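Local structure of GAF domain-containing protein (Thermoplasma acidophilum, 4MN7) at residues F6-M11 and L134-F138; M11-Q16 and E41-G45; C60-V64 and P102-D107; I69-Y73 and F116-E121; I92-V96 and L124-A128. The protein probably reduces free methionine-R-sulfoxide to methionine, acting as a type II free methionine-R-sulfoxide reductase built on a GAF domain. The protein carries 1 engineered substitution. All coordinates share one frame. Residue numbers count along the deposited sequence, not the author numbering.

How the contacts relate
Five contacts illustrate how a GAF sheet is covered on both faces. Contacts 1, 2 and 5 lie on the face carrying helices 2-21 and 118-136, whereas contact 3 places helix 59-66 on the other face. Contacts 1, 3 and 5 are buried, contact 2 partly so, and contact 4 is at the surface. Helix 118-136 serves contacts 1, 4 and 5; helix 2-21 serves contacts 1 and 2, which share M11 and are tied by the R8-E41 salt bridge. Chemistry follows place: contacts 1 and 5 are essentially apolar, contact 2 adds an amide-to-backbone bond, contact 3 gathers buried acids around a cysteine, and contact 4 relies on an asparagine.

Contact 1: F6-M11 and L134-F138; sequences FARSQM and LVHEF
Helices 2-21 and 118-136, which cover one face of the GAF sheet, pack against each other here: F6-M11 is regular helix, and L134-F138 lies at the C-terminal part of helix 118-136, with A7 and L134 closest, CA to CA 5.2 Å. L134 (m, t) points toward the partner. Its CD1 lies 3.7 Å from Q10 CB, its CD2 lies 3.9 Å from F6 CE2, and its carbonyl O is 3.4 Å from A7 CB. V135 turns its CA-CB bond away, yet CG2 reaches M11 SD (M11 m, t) at 3.9 Å. E137 meets A7, CB to CB 3.9 Å. F138 (phi/psi -95/-9, chi1 m) bonds through N to V135 O at 2.9 Å; F138 CD2 lies 3.4 Å from M11 CE and F138 CE2 4.2 Å from A7 CB. R8, extended through chi1 and chi2 (both t), sets NH1 3.5 Å from F138 CZ, the ring edge meeting a guanidinium face. F6 also meets Y17 of the second subunit edge-to-face. The contact therefore coheres through apolar burial, while the R8 charge is answered by E41 and E5.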
# COMPACT_ATOMS: atom_id res chain seq x y z
N PHE A 6 -0.34 -2.08 -9.90
CA PHE A 6 -0.92 -2.32 -8.60
C PHE A 6 -0.36 -1.31 -7.57
O PHE A 6 -1.12 -0.63 -6.89
CB PHE A 6 -0.59 -3.72 -8.12
CG PHE A 6 -0.94 -3.95 -6.69
CD1 PHE A 6 -2.27 -4.06 -6.30
CD2 PHE A 6 0.03 -4.07 -5.73
CE1 PHE A 6 -2.61 -4.24 -4.97
CE2 PHE A 6 -0.30 -4.32 -4.41
CZ PHE A 6 -1.62 -4.37 -4.02
N ALA A 7 0.96 -1.14 -7.56
CA ALA A 7 1.60 -0.19 -6.66
C ALA A 7 1.12 1.21 -6.90
O ALA A 7 0.88 1.99 -5.94
CB ALA A 7 3.12 -0.26 -6.72
N ARG A 8 0.98 1.57 -8.17
CA ARG A 8 0.53 2.94 -8.45
C ARG A 8 -0.88 3.18 -7.96
O ARG A 8 -1.16 4.29 -7.47
CB ARG A 8 0.65 3.27 -9.95
CG ARG A 8 0.27 4.71 -10.25
CD ARG A 8 0.10 4.96 -11.72
NE ARG A 8 1.35 5.54 -12.21
CZ ARG A 8 2.24 4.88 -12.90
NH1 ARG A 8 2.01 3.64 -13.21
NH2 ARG A 8 3.34 5.47 -13.27
N SER A 9 -1.77 2.16 -8.06
CA SER A 9 -3.13 2.35 -7.53
C SER A 9 -3.12 2.47 -5.98
O SER A 9 -3.90 3.24 -5.43
CB SER A 9 -4.19 1.32 -8.08
OG SER A 9 -4.32 0.14 -7.32
N GLN A 10 -2.26 1.70 -5.30
CA GLN A 10 -2.07 1.89 -3.84
C GLN A 10 -1.63 3.30 -3.50
O GLN A 10 -2.18 3.93 -2.62
CB GLN A 10 -1.06 0.90 -3.30
CG GLN A 10 -1.56 -0.53 -3.29
CD GLN A 10 -2.73 -0.72 -2.32
OE1 GLN A 10 -2.56 -0.53 -1.12
NE2 GLN A 10 -3.88 -1.07 -2.83
N MET A 11 -0.61 3.80 -4.18
CA MET A 11 -0.09 5.16 -3.92
C MET A 11 -1.17 6.19 -4.18
O MET A 11 -1.36 7.16 -3.44
CB MET A 11 1.15 5.45 -4.82
CG MET A 11 2.40 4.77 -4.33
SD MET A 11 3.87 5.25 -5.30
CE MET A 11 3.71 3.94 -6.36
N LEU A 134 5.72 -0.57 -1.57
CA LEU A 134 4.98 -0.26 -2.72
C LEU A 134 5.66 0.79 -3.56
O LEU A 134 5.71 0.68 -4.75
CB LEU A 134 3.57 0.19 -2.37
CG LEU A 134 2.68 -0.90 -1.79
CD1 LEU A 134 1.57 -0.26 -0.96
CD2 LEU A 134 2.13 -1.71 -2.93
N VAL A 135 6.15 1.85 -2.94
CA VAL A 135 6.85 2.94 -3.66
C VAL A 135 8.12 2.36 -4.30
O VAL A 135 8.53 2.75 -5.36
CB VAL A 135 7.32 4.02 -2.69
CG1 VAL A 135 8.30 4.98 -3.37
CG2 VAL A 135 6.14 4.79 -2.19
N HIS A 136 8.71 1.38 -3.64
CA HIS A 136 9.92 0.76 -4.12
C HIS A 136 9.75 0.08 -5.47
O HIS A 136 10.68 -0.03 -6.24
CB HIS A 136 10.42 -0.27 -3.11
CG HIS A 136 11.68 -0.96 -3.52
ND1 HIS A 136 11.69 -2.25 -4.00
CD2 HIS A 136 12.97 -0.54 -3.57
CE1 HIS A 136 12.93 -2.62 -4.28
NE2 HIS A 136 13.72 -1.60 -4.03
N GLU A 137 8.57 -0.37 -5.78
CA GLU A 137 8.33 -0.93 -7.10
C GLU A 137 8.65 0.04 -8.21
O GLU A 137 8.86 -0.38 -9.34
CB GLU A 137 6.87 -1.38 -7.23
CG GLU A 137 6.53 -2.59 -6.38
CD GLU A 137 7.34 -3.80 -6.82
OE1 GLU A 137 7.30 -4.12 -8.03
OE2 GLU A 137 8.00 -4.40 -5.96
N PHE A 138 8.63 1.34 -7.92
CA PHE A 138 9.06 2.34 -8.93
C PHE A 138 10.52 2.78 -8.80
O PHE A 138 11.06 3.48 -9.67
CB PHE A 138 8.13 3.55 -8.88
CG PHE A 138 6.83 3.29 -9.53
CD1 PHE A 138 6.70 3.43 -10.87
CD2 PHE A 138 5.77 2.85 -8.80
CE1 PHE A 138 5.52 3.21 -11.52
CE2 PHE A 138 4.57 2.57 -9.45
CZ PHE A 138 4.43 2.78 -10.80

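Contact 2: M11-Q16 and E41-G45; sequences MQAACQ and EAFVG
A glutamine on a helix donating to the main chain of a strand is the striking feature: Q12 NE2 to F43 O, 2.8 Å at 163°. This is helix-on-sheet packing of the GAF fold, helix 2-21 lying along strand 37-44. The two short segments run nearly parallel, at 24° (signed -24°), axes 7.1 Å apart, with CA pairs Q12-A42 at 5.4 Å and C15-V44 at 5.7 Å. M11-Q16 is regular helix. E41-V44 is strand, with a classic beta bulge at E41 and A42, both facing F30; E41 has phi/psi -109/-14. A42 and V44 point toward the helix and F43 away. Q12 (t, p) curls so that its amide reaches the strand, OE1 standing 3.4 Å from A42 CB. M11 (chi1 m) sets CB 3.8 Å from A42 CB. F43 N, by contrast, is buried without a partner. C15 (chi1 m) fits between A42 and V44, its SG 3.8 Å from F43 CA and its CB 3.8 Å from V44 CG2.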
# COMPACT_ATOMS: atom_id res chain seq x y z
N MET A 11 -0.61 3.80 -4.18
CA MET A 11 -0.09 5.16 -3.92
C MET A 11 -1.17 6.19 -4.18
O MET A 11 -1.36 7.16 -3.44
CB MET A 11 1.15 5.45 -4.82
CG MET A 11 2.40 4.77 -4.33
SD MET A 11 3.87 5.25 -5.30
CE MET A 11 3.71 3.94 -6.36
N GLN A 12 -1.87 5.99 -5.27
CA GLN A 12 -3.00 6.86 -5.60
C GLN A 12 -4.08 6.90 -4.51
O GLN A 12 -4.52 7.97 -4.04
CB GLN A 12 -3.58 6.39 -6.93
CG GLN A 12 -4.41 7.44 -7.59
CD GLN A 12 -3.59 8.63 -7.97
OE1 GLN A 12 -2.54 8.52 -8.61
NE2 GLN A 12 -4.05 9.78 -7.56
N ALA A 13 -4.45 5.71 -4.03
CA ALA A 13 -5.42 5.58 -2.91
C ALA A 13 -4.84 6.23 -1.64
O ALA A 13 -5.56 6.91 -0.92
CB ALA A 13 -5.72 4.11 -2.62
N ALA A 14 -3.54 6.07 -1.39
CA ALA A 14 -2.91 6.78 -0.25
C ALA A 14 -3.00 8.33 -0.38
O ALA A 14 -3.31 9.05 0.58
CB ALA A 14 -1.48 6.32 -0.07
N CYS A 15 -2.69 8.86 -1.56
CA CYS A 15 -2.83 10.33 -1.77
C CYS A 15 -4.29 10.77 -1.54
O CYS A 15 -4.53 11.78 -0.98
CB CYS A 15 -2.38 10.75 -3.17
SG CYS A 15 -0.67 10.37 -3.68
N GLN A 16 -5.25 9.96 -1.94
CA GLN A 16 -6.65 10.29 -1.80
C GLN A 16 -7.04 10.29 -0.32
O GLN A 16 -7.64 11.25 0.15
CB GLN A 16 -7.50 9.29 -2.63
CG GLN A 16 -9.01 9.54 -2.74
CD GLN A 16 -9.38 10.96 -3.20
OE1 GLN A 16 -10.11 11.65 -2.50
NE2 GLN A 16 -8.89 11.39 -4.36
N GLU A 41 4.98 9.87 -9.42
CA GLU A 41 4.26 8.70 -9.90
C GLU A 41 2.78 8.62 -9.47
O GLU A 41 2.03 7.84 -10.01
CB GLU A 41 5.02 7.43 -9.56
CG GLU A 41 6.44 7.41 -10.15
CD GLU A 41 6.44 7.05 -11.67
OE1 GLU A 41 5.37 6.98 -12.28
OE2 GLU A 41 7.51 6.82 -12.25
N ALA A 42 2.38 9.42 -8.52
CA ALA A 42 0.99 9.51 -8.14
C ALA A 42 0.79 10.80 -7.40
O ALA A 42 1.70 11.27 -6.66
CB ALA A 42 0.57 8.32 -7.26
N PHE A 43 -0.39 11.38 -7.57
CA PHE A 43 -0.82 12.55 -6.81
C PHE A 43 -2.32 12.78 -6.83
O PHE A 43 -2.99 12.37 -7.76
CB PHE A 43 -0.21 13.85 -7.38
CG PHE A 43 -0.80 14.25 -8.70
CD1 PHE A 43 -0.48 13.56 -9.86
CD2 PHE A 43 -1.65 15.32 -8.77
CE1 PHE A 43 -1.04 13.90 -11.07
CE2 PHE A 43 -2.21 15.70 -9.97
CZ PHE A 43 -1.92 14.97 -11.12
N VAL A 44 -2.81 13.51 -5.86
CA VAL A 44 -4.15 14.06 -5.91
C VAL A 44 -4.07 15.53 -5.70
O VAL A 44 -3.33 16.03 -4.83
CB VAL A 44 -5.07 13.42 -4.83
CG1 VAL A 44 -6.41 14.12 -4.79
CG2 VAL A 44 -5.33 11.97 -5.20
N GLY A 45 -4.85 16.24 -6.52
CA GLY A 45 -4.98 17.70 -6.45
C GLY A 45 -4.75 18.30 -7.84
O GLY A 45 -4.74 17.59 -8.83

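Contact 3: C60-V64 and P102-D107; sequences CSLAV and PIGEID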
# COMPACT_ATOMS: atom_id res chain seq x y z
N CYS A 60 11.65 19.36 -2.23
CA CYS A 60 11.54 18.00 -2.67
C CYS A 60 12.95 17.34 -2.66
O CYS A 60 13.14 16.19 -2.25
CB CYS A 60 10.86 17.97 -4.01
SG CYS A 60 9.07 18.31 -3.91
N SER A 61 13.97 18.05 -3.11
CA SER A 61 15.31 17.45 -3.13
C SER A 61 15.84 17.31 -1.77
O SER A 61 16.52 16.31 -1.44
CB SER A 61 16.30 18.38 -3.87
OG SER A 61 15.82 18.54 -5.14
N LEU A 62 15.59 18.35 -0.98
CA LEU A 62 16.17 18.42 0.35
C LEU A 62 15.85 17.17 1.19
O LEU A 62 16.73 16.67 1.86
CB LEU A 62 15.80 19.72 1.10
CG LEU A 62 16.76 20.24 2.15
CD1 LEU A 62 18.11 20.46 1.49
CD2 LEU A 62 16.25 21.54 2.79
N ALA A 63 14.62 16.67 1.11
CA ALA A 63 14.24 15.54 1.97
C ALA A 63 15.07 14.30 1.64
O ALA A 63 15.40 13.51 2.48
CB ALA A 63 12.79 15.23 1.83
N VAL A 64 15.32 14.12 0.37
CA VAL A 64 16.07 12.99 -0.09
C VAL A 64 17.53 13.22 0.21
O VAL A 64 18.21 12.30 0.57
CB VAL A 64 15.84 12.76 -1.58
CG1 VAL A 64 16.93 11.89 -2.17
CG2 VAL A 64 14.50 12.03 -1.74
N PRO A 102 16.80 6.59 1.31
CA PRO A 102 15.67 7.22 0.71
C PRO A 102 15.47 6.72 -0.71
O PRO A 102 16.42 6.59 -1.45
CB PRO A 102 16.02 8.70 0.74
CG PRO A 102 17.52 8.76 0.95
CD PRO A 102 17.93 7.50 1.58
N ILE A 103 14.24 6.37 -1.06
CA ILE A 103 13.95 5.94 -2.44
C ILE A 103 12.89 6.80 -3.11
O ILE A 103 12.52 6.58 -4.27
CB ILE A 103 13.57 4.46 -2.51
CG1 ILE A 103 12.36 4.20 -1.58
CG2 ILE A 103 14.79 3.64 -2.06
CD1 ILE A 103 11.43 3.11 -2.05
N GLY A 104 12.40 7.76 -2.36
CA GLY A 104 11.35 8.62 -2.79
C GLY A 104 10.80 9.42 -1.65
O GLY A 104 11.46 9.59 -0.62
N GLU A 105 9.64 10.01 -1.85
CA GLU A 105 9.08 10.91 -0.81
C GLU A 105 7.61 11.14 -0.95
O GLU A 105 7.04 10.96 -2.04
CB GLU A 105 9.83 12.25 -0.88
CG GLU A 105 9.62 12.96 -2.20
CD GLU A 105 10.55 14.17 -2.37
OE1 GLU A 105 11.61 14.23 -1.74
OE2 GLU A 105 10.14 15.09 -3.04
N ILE A 106 7.00 11.66 0.10
CA ILE A 106 5.62 12.15 0.03
C ILE A 106 5.78 13.64 0.16
O ILE A 106 6.38 14.09 1.10
CB ILE A 106 4.78 11.61 1.21
CG1 ILE A 106 4.83 10.10 1.21
CG2 ILE A 106 3.32 12.05 1.13
CD1 ILE A 106 4.02 9.46 2.27
N ASP A 107 5.20 14.39 -0.79
CA ASP A 107 5.19 15.84 -0.83
C ASP A 107 3.80 16.33 -0.67
O ASP A 107 2.91 15.98 -1.47
CB ASP A 107 5.74 16.28 -2.20
CG ASP A 107 5.87 17.80 -2.36
OD1 ASP A 107 6.00 18.52 -1.33
OD2 ASP A 107 5.86 18.28 -3.53
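This is a buried helix-on-sheet contact near the centre of the chain, where helix 59-66 lies across strand 101-110. The segments cross at 137°, axes 8.5 Å apart, and the nearest CA pairs, V64-P102 at 5.8 Å and C60-D107 at 7.0 Å, show the helix drawing closest at the start of the strand segment. That end holds the apolar pair, V64 CG1 to P102 CB at 4.4 Å; in addition, V64 O rests 3.6 Å from P102 CG. A classic beta bulge at I103 and G104, both facing V96, lies within the strand. The other end is acidic. E105 (chi1 p, chi2 t) points toward the helix and brings OE1 to 2.5 Å from C60 O, a separation of two oxygens suggesting that an acid group probably holds a proton. V64 CG2 lies 3.6 Å from E105 OE1. C60 SG stands 3.2 Å from D107 OD2, and E91 brings another carboxylate close to D107. I103 points away, and both it and I106 touch helix 118-136 on the opposite face of the sheet. A cysteine on a helix, set against buried acids of the sheet, is consistent with the ligand-binding pocket of a GAF domain.

Contact 4: I69-Y73 and F116-E121; sequences IVNEY and FSKEDE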
# COMPACT_ATOMS: atom_id res chain seq x y z
N ILE A 69 12.69 14.70 7.18
CA ILE A 69 11.54 15.52 6.89
C ILE A 69 11.97 16.95 6.66
O ILE A 69 12.81 17.49 7.38
CB ILE A 69 10.54 15.51 8.04
CG1 ILE A 69 9.82 14.14 8.08
CG2 ILE A 69 9.50 16.59 7.89
CD1 ILE A 69 9.00 13.91 9.30
N VAL A 70 11.35 17.58 5.68
CA VAL A 70 11.56 19.03 5.49
C VAL A 70 10.18 19.60 5.61
O VAL A 70 9.25 19.22 4.87
CB VAL A 70 12.18 19.33 4.12
CG1 VAL A 70 12.17 20.83 3.83
CG2 VAL A 70 13.63 18.84 4.15
N ASN A 71 10.04 20.56 6.50
CA ASN A 71 8.70 21.12 6.78
C ASN A 71 8.84 22.60 6.72
O ASN A 71 9.38 23.15 7.66
CB ASN A 71 8.21 20.69 8.17
CG ASN A 71 6.79 21.22 8.50
OD1 ASN A 71 6.22 22.08 7.79
ND2 ASN A 71 6.24 20.74 9.64
N GLU A 72 8.34 23.24 5.64
CA GLU A 72 8.37 24.70 5.49
C GLU A 72 7.04 25.29 5.98
O GLU A 72 6.00 25.09 5.38
CB GLU A 72 8.63 25.09 4.05
CG GLU A 72 8.47 26.56 3.79
CD GLU A 72 9.41 27.37 4.69
OE1 GLU A 72 8.94 28.22 5.50
OE2 GLU A 72 10.63 27.09 4.63
N TYR A 73 7.09 25.99 7.11
CA TYR A 73 5.91 26.60 7.76
C TYR A 73 5.36 27.82 7.02
O TYR A 73 4.15 28.16 7.16
CB TYR A 73 6.31 27.08 9.17
CG TYR A 73 6.95 26.00 10.02
CD1 TYR A 73 6.17 24.96 10.64
CD2 TYR A 73 8.35 25.99 10.24
CE1 TYR A 73 6.77 23.97 11.44
CE2 TYR A 73 8.96 24.99 11.02
CZ TYR A 73 8.18 23.99 11.61
OH TYR A 73 8.81 23.03 12.37
N PHE A 116 1.51 21.94 9.20
CA PHE A 116 2.07 20.63 9.52
C PHE A 116 2.77 20.66 10.87
O PHE A 116 3.83 21.26 11.05
CB PHE A 116 3.03 20.22 8.42
CG PHE A 116 2.39 20.22 7.07
CD1 PHE A 116 1.43 19.31 6.74
CD2 PHE A 116 2.72 21.18 6.14
CE1 PHE A 116 0.82 19.31 5.49
CE2 PHE A 116 2.10 21.19 4.88
CZ PHE A 116 1.15 20.26 4.56
N SER A 117 2.12 20.06 11.84
CA SER A 117 2.63 20.03 13.21
C SER A 117 3.51 18.78 13.41
O SER A 117 3.66 17.95 12.49
CB SER A 117 1.42 19.99 14.17
OG SER A 117 0.63 18.81 13.93
N LYS A 118 4.06 18.63 14.59
CA LYS A 118 4.85 17.46 14.98
C LYS A 118 4.05 16.19 14.87
O LYS A 118 4.60 15.19 14.44
CB LYS A 118 5.35 17.54 16.42
CG LYS A 118 6.28 18.68 16.70
CD LYS A 118 7.67 18.41 16.17
CE LYS A 118 8.48 19.72 16.04
NZ LYS A 118 9.62 19.49 15.10
N GLU A 119 2.78 16.25 15.23
CA GLU A 119 1.84 15.11 15.08
C GLU A 119 1.82 14.64 13.61
O GLU A 119 1.95 13.48 13.31
CB GLU A 119 0.43 15.53 15.55
CG GLU A 119 -0.72 14.57 15.25
CD GLU A 119 -2.15 15.12 15.50
OE1 GLU A 119 -2.34 16.34 15.76
OE2 GLU A 119 -3.12 14.30 15.42
N ASP A 120 1.70 15.59 12.69
CA ASP A 120 1.69 15.31 11.25
C ASP A 120 2.98 14.70 10.76
O ASP A 120 3.01 13.76 9.95
CB ASP A 120 1.51 16.64 10.46
CG ASP A 120 0.12 17.24 10.57
OD1 ASP A 120 -0.88 16.61 10.15
OD2 ASP A 120 0.04 18.39 11.10
N GLU A 121 4.07 15.24 11.23
CA GLU A 121 5.33 14.71 10.92
C GLU A 121 5.45 13.26 11.28
O GLU A 121 5.92 12.46 10.47
CB GLU A 121 6.44 15.50 11.63
CG GLU A 121 6.60 16.88 11.08
CD GLU A 121 7.78 17.66 11.67
OE1 GLU A 121 8.59 17.10 12.45
OE2 GLU A 121 7.88 18.87 11.32
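The short strand 70-72, outermost on its side of the sheet within this chain, faces the turn that leads into helix 118-136. CA atoms come no nearer than 7.2 Å (N71-F116) and 7.4 Å (I69-E121), so side chains must bridge the gap. I69 and N71 point toward the partner, V70 and E72 away. The bridge is N71 (chi1 t): its ND2 donates to F116 O at 2.8 Å and to E121 OE2 at 3.0 Å. Beside it, I69 CD1 packs 3.8 Å from E121 CB, and the Y73 ring approaches F116 O from CE1 at 4.0 Å. S117 is at the N-cap, where its N and OG both donate to D120 OD2, at 2.8 and 2.9 Å, and E121 N bonds to S117 O at 3.0 Å. One amide thus fastens the edge strand to both the backbone before the helix and an acid in its first turn, at the cost of N71 OD1, which is buried without a partner.

Contact 5: I92-V96 and L124-A128; sequences IVVPV and LSSIA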
# COMPACT_ATOMS: atom_id res chain seq x y z
N ILE A 92 5.38 20.12 3.25
CA ILE A 92 6.13 19.13 4.00
C ILE A 92 6.50 18.04 3.03
O ILE A 92 5.73 17.69 2.15
CB ILE A 92 5.36 18.61 5.21
CG1 ILE A 92 6.28 17.76 6.08
CG2 ILE A 92 4.15 17.86 4.75
CD1 ILE A 92 5.66 17.27 7.36
N VAL A 93 7.73 17.60 3.14
CA VAL A 93 8.24 16.55 2.31
C VAL A 93 8.83 15.51 3.24
O VAL A 93 9.71 15.82 4.02
CB VAL A 93 9.29 17.02 1.33
CG1 VAL A 93 9.62 15.91 0.33
CG2 VAL A 93 8.82 18.22 0.55
N VAL A 94 8.35 14.29 3.13
CA VAL A 94 8.70 13.23 4.07
C VAL A 94 9.34 12.15 3.27
O VAL A 94 8.74 11.67 2.33
CB VAL A 94 7.41 12.68 4.63
CG1 VAL A 94 7.70 11.48 5.49
CG2 VAL A 94 6.66 13.76 5.39
N PRO A 95 10.60 11.79 3.56
CA PRO A 95 11.31 10.73 2.80
C PRO A 95 10.69 9.37 2.95
O PRO A 95 10.20 9.04 4.03
CB PRO A 95 12.69 10.72 3.42
CG PRO A 95 12.51 11.35 4.74
CD PRO A 95 11.43 12.32 4.63
N VAL A 96 10.69 8.60 1.87
CA VAL A 96 10.27 7.18 1.89
C VAL A 96 11.52 6.35 1.88
O VAL A 96 12.30 6.48 0.99
CB VAL A 96 9.37 6.80 0.70
CG1 VAL A 96 9.08 5.25 0.67
CG2 VAL A 96 8.09 7.62 0.79
N LEU A 124 2.97 11.04 9.24
CA LEU A 124 3.49 10.89 7.87
C LEU A 124 4.76 10.01 7.78
O LEU A 124 4.91 9.25 6.81
CB LEU A 124 3.74 12.28 7.21
CG LEU A 124 2.41 13.02 6.93
CD1 LEU A 124 2.63 14.47 6.56
CD2 LEU A 124 1.64 12.34 5.83
N SER A 125 5.68 10.07 8.76
CA SER A 125 6.78 9.12 8.80
C SER A 125 6.32 7.69 8.87
O SER A 125 6.94 6.81 8.26
CB SER A 125 7.80 9.32 9.94
OG SER A 125 8.05 10.67 9.99
N SER A 126 5.32 7.43 9.70
CA SER A 126 4.76 6.09 9.78
C SER A 126 4.16 5.70 8.45
O SER A 126 4.34 4.58 7.97
CB SER A 126 3.73 5.97 10.90
OG SER A 126 4.40 5.91 12.16
N ILE A 127 3.41 6.60 7.85
CA ILE A 127 2.78 6.30 6.58
C ILE A 127 3.77 5.98 5.48
O ILE A 127 3.63 4.98 4.73
CB ILE A 127 1.83 7.42 6.18
CG1 ILE A 127 0.62 7.28 7.11
CG2 ILE A 127 1.41 7.21 4.71
CD1 ILE A 127 -0.36 8.36 7.13
N ALA A 128 4.80 6.83 5.41
CA ALA A 128 5.87 6.63 4.50
C ALA A 128 6.53 5.28 4.65
O ALA A 128 6.86 4.62 3.66
CB ALA A 128 6.86 7.72 4.63
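Small side chains let helix 118-136 settle closely on strand 90-98. The two short segments run in broadly the same direction, 35° apart, with axes 8.0 Å from each other at closest approach. Their backbones converge toward the C-terminal ends, from 6.6 Å between the CA atoms of V94 and S125 to 5.1 Å between those of V96 and A128. V94 is the main bump from the sheet. It fits into the hollow outlined by L124, S125 and A128: CG2 lies 3.7 Å from L124 CB, while CG1 lies 3.9 Å from A128 CB and 4.1 Å from S125 N. The reverse fit belongs to A128, whose methyl drops between V94 and V96 onto the strand backbone, CB being 3.6 Å from P95 O and 4.0 Å from V96 CG2. V96 then leans on the helix main chain, CG1 3.8 Å from A128 O. At the other end L124 (m, t) extends CD1 to 4.1 Å from I92 CG2. The hydroxyl of S125 is engaged within its own helix, with E121 O. S126 and I127, which take no part in this contact, pack on L3 of the second subunit, while V93 points away, toward L59 and A63 of helix 59-66. Helices on one face, a further helix on the other and an antiparallel sheet between them form the layered alpha/beta core of the GAF fold.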